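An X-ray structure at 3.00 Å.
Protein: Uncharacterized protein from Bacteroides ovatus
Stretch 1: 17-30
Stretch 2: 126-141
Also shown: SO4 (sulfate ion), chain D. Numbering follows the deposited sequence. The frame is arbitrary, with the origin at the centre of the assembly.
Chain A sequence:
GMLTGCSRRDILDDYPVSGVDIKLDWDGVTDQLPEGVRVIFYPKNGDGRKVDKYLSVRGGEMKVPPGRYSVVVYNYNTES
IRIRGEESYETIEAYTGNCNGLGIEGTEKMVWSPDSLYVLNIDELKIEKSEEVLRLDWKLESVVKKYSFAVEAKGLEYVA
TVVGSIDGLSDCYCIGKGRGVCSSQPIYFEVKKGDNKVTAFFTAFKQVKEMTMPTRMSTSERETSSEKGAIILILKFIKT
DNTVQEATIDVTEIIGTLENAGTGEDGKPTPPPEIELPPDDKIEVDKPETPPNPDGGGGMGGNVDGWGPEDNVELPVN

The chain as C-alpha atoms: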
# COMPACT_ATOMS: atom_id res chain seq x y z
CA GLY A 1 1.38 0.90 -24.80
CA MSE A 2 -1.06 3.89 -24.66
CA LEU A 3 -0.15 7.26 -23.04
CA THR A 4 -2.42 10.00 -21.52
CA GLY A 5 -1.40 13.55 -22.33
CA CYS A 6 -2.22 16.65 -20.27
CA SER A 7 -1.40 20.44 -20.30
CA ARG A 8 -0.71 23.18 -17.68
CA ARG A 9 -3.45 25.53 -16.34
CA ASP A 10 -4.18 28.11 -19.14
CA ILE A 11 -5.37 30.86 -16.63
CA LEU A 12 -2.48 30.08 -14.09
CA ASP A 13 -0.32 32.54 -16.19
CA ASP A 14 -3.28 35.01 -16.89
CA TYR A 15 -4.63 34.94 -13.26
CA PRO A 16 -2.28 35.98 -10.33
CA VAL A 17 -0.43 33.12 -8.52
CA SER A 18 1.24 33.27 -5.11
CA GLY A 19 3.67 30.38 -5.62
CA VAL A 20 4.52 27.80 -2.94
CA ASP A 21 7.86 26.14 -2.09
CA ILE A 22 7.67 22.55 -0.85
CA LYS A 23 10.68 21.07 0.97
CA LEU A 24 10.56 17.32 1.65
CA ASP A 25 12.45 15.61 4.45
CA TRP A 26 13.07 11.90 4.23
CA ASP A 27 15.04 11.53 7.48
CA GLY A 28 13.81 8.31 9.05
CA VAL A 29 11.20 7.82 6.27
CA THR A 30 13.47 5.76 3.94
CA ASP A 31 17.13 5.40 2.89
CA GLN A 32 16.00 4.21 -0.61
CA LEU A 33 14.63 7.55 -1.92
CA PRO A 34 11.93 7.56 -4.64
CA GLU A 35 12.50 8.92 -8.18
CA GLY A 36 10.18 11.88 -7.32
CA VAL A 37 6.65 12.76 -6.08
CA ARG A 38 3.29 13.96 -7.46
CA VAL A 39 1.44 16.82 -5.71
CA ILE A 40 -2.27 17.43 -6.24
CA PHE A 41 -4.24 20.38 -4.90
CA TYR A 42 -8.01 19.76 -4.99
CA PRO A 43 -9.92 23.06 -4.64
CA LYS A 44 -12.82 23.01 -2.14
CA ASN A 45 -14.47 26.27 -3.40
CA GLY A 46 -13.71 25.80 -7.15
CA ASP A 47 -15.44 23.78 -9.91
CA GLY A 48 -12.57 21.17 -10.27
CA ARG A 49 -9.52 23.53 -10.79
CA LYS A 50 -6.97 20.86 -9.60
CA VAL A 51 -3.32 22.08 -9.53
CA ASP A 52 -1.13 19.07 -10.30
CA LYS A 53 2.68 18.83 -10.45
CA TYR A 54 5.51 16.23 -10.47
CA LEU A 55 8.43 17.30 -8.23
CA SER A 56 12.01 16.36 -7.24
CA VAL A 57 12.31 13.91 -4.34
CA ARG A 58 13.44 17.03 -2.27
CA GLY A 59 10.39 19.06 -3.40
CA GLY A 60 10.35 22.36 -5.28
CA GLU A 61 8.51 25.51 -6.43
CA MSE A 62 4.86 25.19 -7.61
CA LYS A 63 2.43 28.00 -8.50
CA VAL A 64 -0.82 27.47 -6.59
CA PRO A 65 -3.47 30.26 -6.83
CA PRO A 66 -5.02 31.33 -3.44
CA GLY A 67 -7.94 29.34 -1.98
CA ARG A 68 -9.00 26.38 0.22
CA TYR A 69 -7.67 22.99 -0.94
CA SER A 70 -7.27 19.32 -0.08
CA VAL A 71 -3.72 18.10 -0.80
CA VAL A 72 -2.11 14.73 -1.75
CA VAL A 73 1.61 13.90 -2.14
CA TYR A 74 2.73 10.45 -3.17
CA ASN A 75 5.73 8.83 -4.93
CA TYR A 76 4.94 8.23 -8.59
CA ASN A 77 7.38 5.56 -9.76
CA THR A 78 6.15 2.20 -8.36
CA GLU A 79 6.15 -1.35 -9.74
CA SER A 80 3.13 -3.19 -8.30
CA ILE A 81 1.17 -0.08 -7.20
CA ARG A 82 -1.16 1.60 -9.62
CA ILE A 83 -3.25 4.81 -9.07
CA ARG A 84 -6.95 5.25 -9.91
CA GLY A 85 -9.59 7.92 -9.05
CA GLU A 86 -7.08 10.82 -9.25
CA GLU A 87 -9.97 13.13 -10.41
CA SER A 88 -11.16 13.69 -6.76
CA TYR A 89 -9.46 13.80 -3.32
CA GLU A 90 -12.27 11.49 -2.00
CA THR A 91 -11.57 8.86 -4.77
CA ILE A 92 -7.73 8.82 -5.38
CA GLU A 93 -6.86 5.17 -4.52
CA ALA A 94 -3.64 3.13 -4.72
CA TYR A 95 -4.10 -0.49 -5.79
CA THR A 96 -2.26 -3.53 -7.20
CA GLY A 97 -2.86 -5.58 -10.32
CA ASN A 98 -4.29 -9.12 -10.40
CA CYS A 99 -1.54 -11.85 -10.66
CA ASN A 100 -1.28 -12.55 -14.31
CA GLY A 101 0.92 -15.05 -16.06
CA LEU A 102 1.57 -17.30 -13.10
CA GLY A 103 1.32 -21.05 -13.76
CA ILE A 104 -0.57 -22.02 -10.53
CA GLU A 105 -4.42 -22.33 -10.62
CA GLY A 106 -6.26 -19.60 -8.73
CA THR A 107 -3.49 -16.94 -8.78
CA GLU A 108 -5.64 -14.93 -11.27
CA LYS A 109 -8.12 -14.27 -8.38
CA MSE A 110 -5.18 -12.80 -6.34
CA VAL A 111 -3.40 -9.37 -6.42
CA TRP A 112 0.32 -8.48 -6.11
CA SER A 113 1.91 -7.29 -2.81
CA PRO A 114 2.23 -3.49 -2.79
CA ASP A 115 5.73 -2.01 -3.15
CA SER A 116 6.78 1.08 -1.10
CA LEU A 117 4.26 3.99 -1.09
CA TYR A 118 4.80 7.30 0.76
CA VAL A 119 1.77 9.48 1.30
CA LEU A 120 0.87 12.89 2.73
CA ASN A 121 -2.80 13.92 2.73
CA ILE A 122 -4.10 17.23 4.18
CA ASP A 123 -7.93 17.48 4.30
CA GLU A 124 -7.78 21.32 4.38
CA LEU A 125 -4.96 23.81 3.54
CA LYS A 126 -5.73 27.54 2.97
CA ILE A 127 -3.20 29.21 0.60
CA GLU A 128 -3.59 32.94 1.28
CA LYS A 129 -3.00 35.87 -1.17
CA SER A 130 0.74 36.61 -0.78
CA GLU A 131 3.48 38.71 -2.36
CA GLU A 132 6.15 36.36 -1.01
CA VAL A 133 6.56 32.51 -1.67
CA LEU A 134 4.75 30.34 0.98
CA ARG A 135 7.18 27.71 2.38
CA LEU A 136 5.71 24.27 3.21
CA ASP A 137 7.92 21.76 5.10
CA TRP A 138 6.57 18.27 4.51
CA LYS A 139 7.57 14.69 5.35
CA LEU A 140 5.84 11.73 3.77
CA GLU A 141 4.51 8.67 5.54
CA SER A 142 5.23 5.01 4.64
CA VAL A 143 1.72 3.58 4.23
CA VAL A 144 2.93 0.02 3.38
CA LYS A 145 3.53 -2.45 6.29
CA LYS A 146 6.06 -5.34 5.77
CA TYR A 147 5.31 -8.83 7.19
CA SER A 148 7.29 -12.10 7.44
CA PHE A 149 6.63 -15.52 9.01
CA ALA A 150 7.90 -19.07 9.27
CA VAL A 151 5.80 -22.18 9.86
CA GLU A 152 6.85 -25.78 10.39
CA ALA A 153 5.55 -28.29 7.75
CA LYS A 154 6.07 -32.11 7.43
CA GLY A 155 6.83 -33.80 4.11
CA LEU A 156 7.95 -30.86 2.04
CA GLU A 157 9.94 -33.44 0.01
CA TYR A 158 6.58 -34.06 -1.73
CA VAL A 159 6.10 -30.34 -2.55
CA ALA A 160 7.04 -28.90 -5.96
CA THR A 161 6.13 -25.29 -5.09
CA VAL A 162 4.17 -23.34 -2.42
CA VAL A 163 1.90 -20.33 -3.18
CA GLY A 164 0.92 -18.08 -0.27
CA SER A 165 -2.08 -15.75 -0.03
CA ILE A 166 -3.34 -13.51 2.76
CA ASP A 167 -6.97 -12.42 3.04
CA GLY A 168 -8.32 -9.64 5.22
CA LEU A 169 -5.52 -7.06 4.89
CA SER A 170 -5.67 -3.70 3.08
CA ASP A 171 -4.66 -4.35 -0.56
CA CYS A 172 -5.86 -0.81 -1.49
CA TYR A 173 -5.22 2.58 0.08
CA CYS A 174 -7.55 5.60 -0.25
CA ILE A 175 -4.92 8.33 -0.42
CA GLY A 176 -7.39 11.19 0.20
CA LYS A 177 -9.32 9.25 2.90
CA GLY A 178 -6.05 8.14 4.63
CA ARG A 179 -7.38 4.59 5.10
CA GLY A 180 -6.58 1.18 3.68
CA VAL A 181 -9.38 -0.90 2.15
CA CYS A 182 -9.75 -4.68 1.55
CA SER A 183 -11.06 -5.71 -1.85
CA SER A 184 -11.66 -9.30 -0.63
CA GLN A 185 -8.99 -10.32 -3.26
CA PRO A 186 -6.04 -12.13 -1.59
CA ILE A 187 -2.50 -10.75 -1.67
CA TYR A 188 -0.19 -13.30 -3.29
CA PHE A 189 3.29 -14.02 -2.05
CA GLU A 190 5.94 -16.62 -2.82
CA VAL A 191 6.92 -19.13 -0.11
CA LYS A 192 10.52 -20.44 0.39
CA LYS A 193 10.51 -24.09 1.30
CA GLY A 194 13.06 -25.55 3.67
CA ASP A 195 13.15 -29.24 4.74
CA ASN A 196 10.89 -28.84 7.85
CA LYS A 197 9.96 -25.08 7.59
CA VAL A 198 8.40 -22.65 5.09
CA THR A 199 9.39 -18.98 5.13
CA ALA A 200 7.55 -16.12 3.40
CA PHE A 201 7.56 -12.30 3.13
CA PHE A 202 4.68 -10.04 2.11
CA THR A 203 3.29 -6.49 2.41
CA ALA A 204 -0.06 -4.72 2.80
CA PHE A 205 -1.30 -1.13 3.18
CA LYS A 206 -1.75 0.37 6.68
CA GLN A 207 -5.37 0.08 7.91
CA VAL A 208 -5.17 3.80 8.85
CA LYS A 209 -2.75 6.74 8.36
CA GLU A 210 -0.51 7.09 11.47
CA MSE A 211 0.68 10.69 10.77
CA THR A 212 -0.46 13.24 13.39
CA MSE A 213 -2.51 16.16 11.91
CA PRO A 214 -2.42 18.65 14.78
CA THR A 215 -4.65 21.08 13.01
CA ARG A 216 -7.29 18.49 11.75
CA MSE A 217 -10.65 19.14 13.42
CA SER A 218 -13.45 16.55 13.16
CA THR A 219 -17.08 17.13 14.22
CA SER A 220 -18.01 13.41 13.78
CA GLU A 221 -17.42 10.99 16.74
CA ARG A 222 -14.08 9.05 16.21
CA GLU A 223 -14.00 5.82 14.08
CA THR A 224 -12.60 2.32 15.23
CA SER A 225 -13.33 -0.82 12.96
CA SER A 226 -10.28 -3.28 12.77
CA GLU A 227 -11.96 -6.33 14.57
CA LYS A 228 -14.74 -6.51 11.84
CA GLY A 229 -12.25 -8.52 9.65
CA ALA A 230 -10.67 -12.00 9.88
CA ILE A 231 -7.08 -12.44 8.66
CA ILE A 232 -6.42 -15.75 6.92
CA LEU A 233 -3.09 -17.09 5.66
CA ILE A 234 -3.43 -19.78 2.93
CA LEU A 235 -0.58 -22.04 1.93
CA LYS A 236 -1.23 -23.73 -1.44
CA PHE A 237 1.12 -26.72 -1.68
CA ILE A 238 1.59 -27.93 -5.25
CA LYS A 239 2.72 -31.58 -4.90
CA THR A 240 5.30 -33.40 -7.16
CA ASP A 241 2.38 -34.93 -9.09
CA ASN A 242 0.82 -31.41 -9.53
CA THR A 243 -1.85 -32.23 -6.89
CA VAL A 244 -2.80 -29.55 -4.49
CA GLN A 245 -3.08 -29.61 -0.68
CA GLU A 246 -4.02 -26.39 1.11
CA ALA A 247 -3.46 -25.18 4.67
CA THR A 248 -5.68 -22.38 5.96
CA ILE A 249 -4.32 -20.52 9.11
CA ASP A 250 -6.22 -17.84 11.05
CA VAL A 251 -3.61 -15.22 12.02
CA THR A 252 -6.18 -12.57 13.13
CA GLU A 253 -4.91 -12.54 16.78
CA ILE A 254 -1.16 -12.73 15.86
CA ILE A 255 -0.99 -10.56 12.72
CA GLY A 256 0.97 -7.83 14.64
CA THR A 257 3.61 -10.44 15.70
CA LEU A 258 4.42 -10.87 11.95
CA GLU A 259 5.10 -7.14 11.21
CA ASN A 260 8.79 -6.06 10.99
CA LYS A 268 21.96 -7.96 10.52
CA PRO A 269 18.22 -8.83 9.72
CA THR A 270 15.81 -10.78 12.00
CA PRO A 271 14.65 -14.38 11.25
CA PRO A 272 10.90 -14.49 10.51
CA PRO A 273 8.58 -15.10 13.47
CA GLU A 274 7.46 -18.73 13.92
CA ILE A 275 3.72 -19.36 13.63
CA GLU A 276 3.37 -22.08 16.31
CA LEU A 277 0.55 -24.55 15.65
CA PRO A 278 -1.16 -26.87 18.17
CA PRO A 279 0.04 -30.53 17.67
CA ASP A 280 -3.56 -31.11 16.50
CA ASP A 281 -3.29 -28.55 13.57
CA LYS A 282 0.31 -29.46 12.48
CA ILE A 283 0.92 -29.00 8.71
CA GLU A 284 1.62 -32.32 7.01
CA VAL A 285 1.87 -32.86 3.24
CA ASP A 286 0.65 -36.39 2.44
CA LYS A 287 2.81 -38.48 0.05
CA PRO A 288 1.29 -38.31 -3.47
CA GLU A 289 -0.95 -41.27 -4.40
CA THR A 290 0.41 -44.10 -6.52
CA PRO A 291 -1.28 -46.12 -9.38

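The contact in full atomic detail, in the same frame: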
# COMPACT_ATOMS: atom_id res chain seq x y z
N VAL A 17 -0.79 34.31 -9.28
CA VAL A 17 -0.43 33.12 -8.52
C VAL A 17 0.66 33.39 -7.49
O VAL A 17 1.79 33.74 -7.83
CB VAL A 17 -0.03 31.90 -9.39
CG1 VAL A 17 -1.26 31.15 -9.89
CG2 VAL A 17 0.90 32.28 -10.54
N SER A 18 0.30 33.19 -6.22
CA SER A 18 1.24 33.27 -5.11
C SER A 18 1.84 31.88 -4.98
O SER A 18 1.19 30.99 -4.43
CB SER A 18 0.55 33.75 -3.82
OG SER A 18 -0.51 32.91 -3.38
N GLY A 19 2.99 31.67 -5.61
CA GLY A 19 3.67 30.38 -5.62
C GLY A 19 4.01 29.82 -4.25
O GLY A 19 4.14 30.56 -3.27
N VAL A 20 4.14 28.48 -4.17
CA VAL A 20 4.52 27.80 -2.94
C VAL A 20 5.87 27.10 -3.16
O VAL A 20 6.27 26.88 -4.30
CB VAL A 20 3.45 26.83 -2.36
CG1 VAL A 20 2.19 27.57 -1.95
CG2 VAL A 20 3.13 25.69 -3.32
N ASP A 21 6.58 26.81 -2.06
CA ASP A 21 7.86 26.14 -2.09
C ASP A 21 7.83 24.99 -1.10
O ASP A 21 7.86 25.20 0.13
CB ASP A 21 9.02 27.12 -1.82
CG ASP A 21 10.43 26.60 -2.06
OD1 ASP A 21 10.60 25.37 -2.28
OD2 ASP A 21 11.38 27.41 -1.98
N ILE A 22 7.72 23.77 -1.63
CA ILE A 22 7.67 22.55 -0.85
C ILE A 22 9.08 22.00 -0.66
O ILE A 22 9.82 21.85 -1.63
CB ILE A 22 6.71 21.53 -1.52
CG1 ILE A 22 5.25 22.03 -1.44
CG2 ILE A 22 6.85 20.12 -0.93
CD1 ILE A 22 4.45 21.77 -2.70
N LYS A 23 9.45 21.75 0.60
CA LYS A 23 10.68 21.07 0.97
C LYS A 23 10.28 19.74 1.60
O LYS A 23 9.41 19.72 2.46
CB LYS A 23 11.58 21.90 1.91
CG LYS A 23 12.95 21.25 2.15
CD LYS A 23 13.59 21.72 3.47
CE LYS A 23 14.64 20.77 4.01
NZ LYS A 23 15.71 21.49 4.76
N LEU A 24 10.87 18.65 1.13
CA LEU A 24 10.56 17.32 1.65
C LEU A 24 11.72 16.75 2.40
O LEU A 24 12.85 16.79 1.92
CB LEU A 24 10.14 16.34 0.53
CG LEU A 24 8.89 16.69 -0.27
CD1 LEU A 24 8.77 15.81 -1.47
CD2 LEU A 24 7.65 16.57 0.54
N ASP A 25 11.46 16.27 3.61
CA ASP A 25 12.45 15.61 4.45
C ASP A 25 12.15 14.14 4.40
O ASP A 25 10.97 13.73 4.35
CB ASP A 25 12.44 16.16 5.89
CG ASP A 25 13.64 15.72 6.72
OD1 ASP A 25 14.66 15.28 6.13
OD2 ASP A 25 13.57 15.85 7.97
N TRP A 26 13.22 13.34 4.32
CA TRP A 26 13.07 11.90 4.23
C TRP A 26 13.82 11.23 5.34
O TRP A 26 13.95 10.01 5.32
CB TRP A 26 13.52 11.36 2.86
CG TRP A 26 12.66 11.80 1.71
CD1 TRP A 26 12.80 12.94 0.97
CD2 TRP A 26 11.52 11.11 1.18
NE1 TRP A 26 11.79 13.02 0.04
CE2 TRP A 26 11.00 11.90 0.13
CE3 TRP A 26 10.90 9.88 1.47
CZ2 TRP A 26 9.87 11.51 -0.60
CZ3 TRP A 26 9.78 9.50 0.75
CH2 TRP A 26 9.26 10.33 -0.25
N ASP A 27 14.30 12.03 6.32
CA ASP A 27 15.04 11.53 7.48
C ASP A 27 14.15 10.62 8.29
O ASP A 27 13.09 11.03 8.78
CB ASP A 27 15.60 12.68 8.33
CG ASP A 27 16.91 13.24 7.80
OD1 ASP A 27 17.03 13.44 6.56
OD2 ASP A 27 17.82 13.52 8.63
N GLY A 28 14.53 9.35 8.32
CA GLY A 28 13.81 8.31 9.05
C GLY A 28 12.52 7.84 8.40
O GLY A 28 11.71 7.17 9.05
N VAL A 29 12.33 8.21 7.11
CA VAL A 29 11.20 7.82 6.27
C VAL A 29 11.70 6.63 5.46
O VAL A 29 11.11 5.56 5.57
CB VAL A 29 10.70 8.99 5.39
CG1 VAL A 29 9.52 8.56 4.53
CG2 VAL A 29 10.32 10.17 6.25
N THR A 30 12.83 6.80 4.74
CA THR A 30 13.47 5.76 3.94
C THR A 30 14.87 6.18 3.52
O THR A 30 15.13 7.37 3.31
CB THR A 30 12.61 5.41 2.69
OG1 THR A 30 13.25 4.38 1.94
CG2 THR A 30 12.33 6.60 1.78
N LYS A 126 -5.29 26.26 3.52
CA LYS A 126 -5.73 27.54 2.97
C LYS A 126 -4.52 28.38 2.51
O LYS A 126 -3.83 28.98 3.35
CB LYS A 126 -6.59 28.30 4.02
CG LYS A 126 -7.30 29.56 3.53
CD LYS A 126 -8.15 30.19 4.63
CE LYS A 126 -8.66 31.57 4.31
NZ LYS A 126 -9.13 32.30 5.53
N ILE A 127 -4.27 28.40 1.19
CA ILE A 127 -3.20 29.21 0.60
C ILE A 127 -3.73 30.64 0.51
O ILE A 127 -4.69 30.90 -0.21
CB ILE A 127 -2.69 28.66 -0.77
CG1 ILE A 127 -1.75 27.48 -0.56
CG2 ILE A 127 -1.98 29.72 -1.62
CD1 ILE A 127 -2.41 26.24 -0.68
N GLU A 128 -3.13 31.55 1.28
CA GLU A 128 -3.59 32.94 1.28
C GLU A 128 -2.93 33.73 0.14
O GLU A 128 -1.94 33.26 -0.46
CB GLU A 128 -3.30 33.61 2.64
CG GLU A 128 -4.16 33.09 3.79
CD GLU A 128 -5.41 33.88 4.13
OE1 GLU A 128 -5.87 34.68 3.28
OE2 GLU A 128 -5.94 33.69 5.25
N LYS A 129 -3.51 34.92 -0.18
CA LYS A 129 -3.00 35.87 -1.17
C LYS A 129 -1.68 36.39 -0.59
O LYS A 129 -1.66 36.83 0.56
CB LYS A 129 -4.04 37.00 -1.40
CG LYS A 129 -3.76 37.91 -2.59
CD LYS A 129 -4.68 39.14 -2.61
CE LYS A 129 -4.54 39.97 -3.86
NZ LYS A 129 -5.45 41.16 -3.86
N SER A 130 -0.56 36.20 -1.31
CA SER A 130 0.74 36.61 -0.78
C SER A 130 1.67 37.12 -1.86
O SER A 130 1.66 36.64 -3.01
CB SER A 130 1.42 35.46 -0.04
OG SER A 130 2.62 35.91 0.58
N GLU A 131 2.49 38.11 -1.47
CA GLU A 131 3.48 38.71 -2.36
C GLU A 131 4.71 37.82 -2.35
O GLU A 131 5.29 37.56 -3.40
CB GLU A 131 3.79 40.17 -1.97
CG GLU A 131 2.68 41.15 -2.37
CD GLU A 131 2.48 41.50 -3.85
OE1 GLU A 131 2.45 40.57 -4.69
OE2 GLU A 131 2.28 42.70 -4.14
N GLU A 132 5.03 37.27 -1.17
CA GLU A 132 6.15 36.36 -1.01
C GLU A 132 5.71 34.86 -1.15
O GLU A 132 4.53 34.54 -1.01
CB GLU A 132 6.84 36.63 0.35
CG GLU A 132 8.33 36.27 0.39
CD GLU A 132 9.16 36.73 -0.79
OE1 GLU A 132 9.23 37.96 -1.03
OE2 GLU A 132 9.74 35.86 -1.49
N VAL A 133 6.69 33.98 -1.48
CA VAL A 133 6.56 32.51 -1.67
C VAL A 133 6.22 31.83 -0.32
O VAL A 133 6.96 32.00 0.65
CB VAL A 133 7.85 31.88 -2.28
CG1 VAL A 133 7.52 30.61 -3.05
CG2 VAL A 133 8.63 32.86 -3.15
N LEU A 134 5.13 31.03 -0.26
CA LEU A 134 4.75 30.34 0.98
C LEU A 134 5.56 29.04 1.08
O LEU A 134 5.58 28.25 0.14
CB LEU A 134 3.23 30.09 1.06
CG LEU A 134 2.37 31.38 1.05
CD1 LEU A 134 1.20 31.27 0.09
CD2 LEU A 134 1.96 31.81 2.47
N ARG A 135 6.28 28.85 2.20
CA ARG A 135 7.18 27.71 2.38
C ARG A 135 6.55 26.59 3.22
O ARG A 135 6.38 26.72 4.44
CB ARG A 135 8.52 28.15 3.00
CG ARG A 135 9.52 28.77 2.02
CD ARG A 135 9.52 30.30 2.01
NE ARG A 135 10.23 30.84 0.85
CZ ARG A 135 10.26 32.13 0.51
NH1 ARG A 135 9.60 33.03 1.23
NH2 ARG A 135 10.93 32.53 -0.57
N LEU A 136 6.23 25.47 2.57
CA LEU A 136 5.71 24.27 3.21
C LEU A 136 6.87 23.30 3.55
O LEU A 136 7.75 23.09 2.70
CB LEU A 136 4.71 23.55 2.28
CG LEU A 136 3.29 24.05 2.05
CD1 LEU A 136 2.50 24.19 3.32
CD2 LEU A 136 3.23 25.19 1.09
N ASP A 137 6.88 22.72 4.76
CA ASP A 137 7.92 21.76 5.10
C ASP A 137 7.25 20.44 5.39
O ASP A 137 6.62 20.28 6.43
CB ASP A 137 8.79 22.25 6.25
CG ASP A 137 9.83 23.25 5.81
OD1 ASP A 137 9.46 24.41 5.55
OD2 ASP A 137 11.01 22.86 5.71
N TRP A 138 7.27 19.53 4.42
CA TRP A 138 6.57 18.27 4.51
C TRP A 138 7.51 17.11 4.62
O TRP A 138 8.69 17.22 4.30
CB TRP A 138 5.66 18.09 3.27
CG TRP A 138 4.53 19.08 3.16
CD1 TRP A 138 3.95 19.79 4.17
CD2 TRP A 138 3.75 19.36 1.98
NE1 TRP A 138 2.90 20.52 3.69
CE2 TRP A 138 2.75 20.27 2.36
CE3 TRP A 138 3.81 18.93 0.65
CZ2 TRP A 138 1.81 20.79 1.44
CZ3 TRP A 138 2.90 19.47 -0.27
CH2 TRP A 138 1.91 20.36 0.14
N LYS A 139 6.97 16.01 5.14
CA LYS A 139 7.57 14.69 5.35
C LYS A 139 6.52 13.70 4.91
O LYS A 139 5.33 13.96 5.14
CB LYS A 139 7.95 14.51 6.83
CG LYS A 139 8.66 13.20 7.12
CD LYS A 139 9.40 13.17 8.45
CE LYS A 139 10.88 13.48 8.33
NZ LYS A 139 11.52 13.58 9.68
N LEU A 140 6.90 12.63 4.22
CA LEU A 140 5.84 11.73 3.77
C LEU A 140 5.76 10.54 4.69
O LEU A 140 6.68 10.33 5.48
CB LEU A 140 6.07 11.34 2.33
CG LEU A 140 5.22 12.06 1.32
CD1 LEU A 140 5.44 13.56 1.38
CD2 LEU A 140 5.53 11.57 -0.06
N GLU A 141 4.66 9.80 4.64
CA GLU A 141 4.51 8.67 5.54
C GLU A 141 4.50 7.33 4.78
O GLU A 141 3.81 7.22 3.76
CB GLU A 141 3.22 8.83 6.37
CG GLU A 141 2.70 7.55 7.00
CD GLU A 141 1.35 7.64 7.68
OE1 GLU A 141 0.55 8.55 7.36
OE2 GLU A 141 1.07 6.73 8.49
S SO4 D . 12.66 1.27 3.20
O1 SO4 D . 12.70 0.57 1.91
O2 SO4 D . 13.83 2.13 3.35
O3 SO4 D . 11.43 2.07 3.28
O4 SO4 D . 12.68 0.29 4.29

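The two stretches, more than a hundred residues apart in sequence, meet as neighbouring parallel strands, pairing from Val20 with Leu134 onward, whose axes cross at 20° and approach to 4.7 Å. The register then runs without a slip through Leu24 and Trp138.

The backbone ladder follows the parallel rule: Asp21 and Lys23 use both amide and carbonyl, as do Leu134, Leu136 and Trp138; across the pair Gly19 lends only its carbonyl and Asp25 only its amide. Leu134 N donates to Gly19 O (3.2 Å), and Leu134 O accepts from Asp21 N (2.8 Å). Asp21 O takes Leu136 N (2.9 Å), Leu136 O takes Lys23 N (3.0 Å), Lys23 O takes Trp138 N (2.9 Å), and Trp138 O takes Asp25 N (3.0 Å). Some of these carbonyls also receive a CA-H contact, as where Leu24 CA lies 3.2 Å from Trp138 O. The next rung is not made: Asp25 O and Leu140 N stand 4.2 Å apart.

Alternation sorts the side chains. Val20, Ile22 and Leu24 share one face with Leu134, Leu136 and Trp138, and that face is apolar. Val20 CB packs 3.8 Å from Leu136 CD2. Ile22 CG1 sits over the face of the Trp138 six-membered ring, 4.1 Å from its centroid, a CH-pi contact that sets an aliphatic group against the ring's electron cloud. Leu24 CD2 reaches both Trp138 CB (3.7 Å) and Leu140 CD1 (3.8 Å), and beyond the paired strands Trp26 CH2 meets Leu140 CD2 at 3.9 Å. The indole NE1 of Trp26 is satisfied elsewhere in the structure.

The other face carries charge. Asp25 OD2 and Lys139 NZ form a salt bridge at 3.5 Å, and the same ammonium donates to Asp27 O (3.1 Å), so one lysine serves a carboxylate and a loop carbonyl. The aliphatic stem of the lysine is used too, with Lys139 CG 3.6 Å from Val29 CG2. Asp25 OD1 accepts a weak bond from Asp27 N (3.3 Å). Asp21 OD2 and Arg135 NE, at 4.6 Å, are complementary in charge but too far apart for a salt bridge.

At the entrance, Ser18 points toward the second stretch, and its OG gives a weak hydrogen bond to Glu128 O (3.3 Å). Ser130 OG is satisfied locally, donating to Glu132 O (2.8 Å). Past the far end, Val29 N donates to Trp26 O (3.0 Å) within the turn, and Thr30 OG1 donates to sulfate O2 (2.7 Å), an ion probably from the crystallisation liquor.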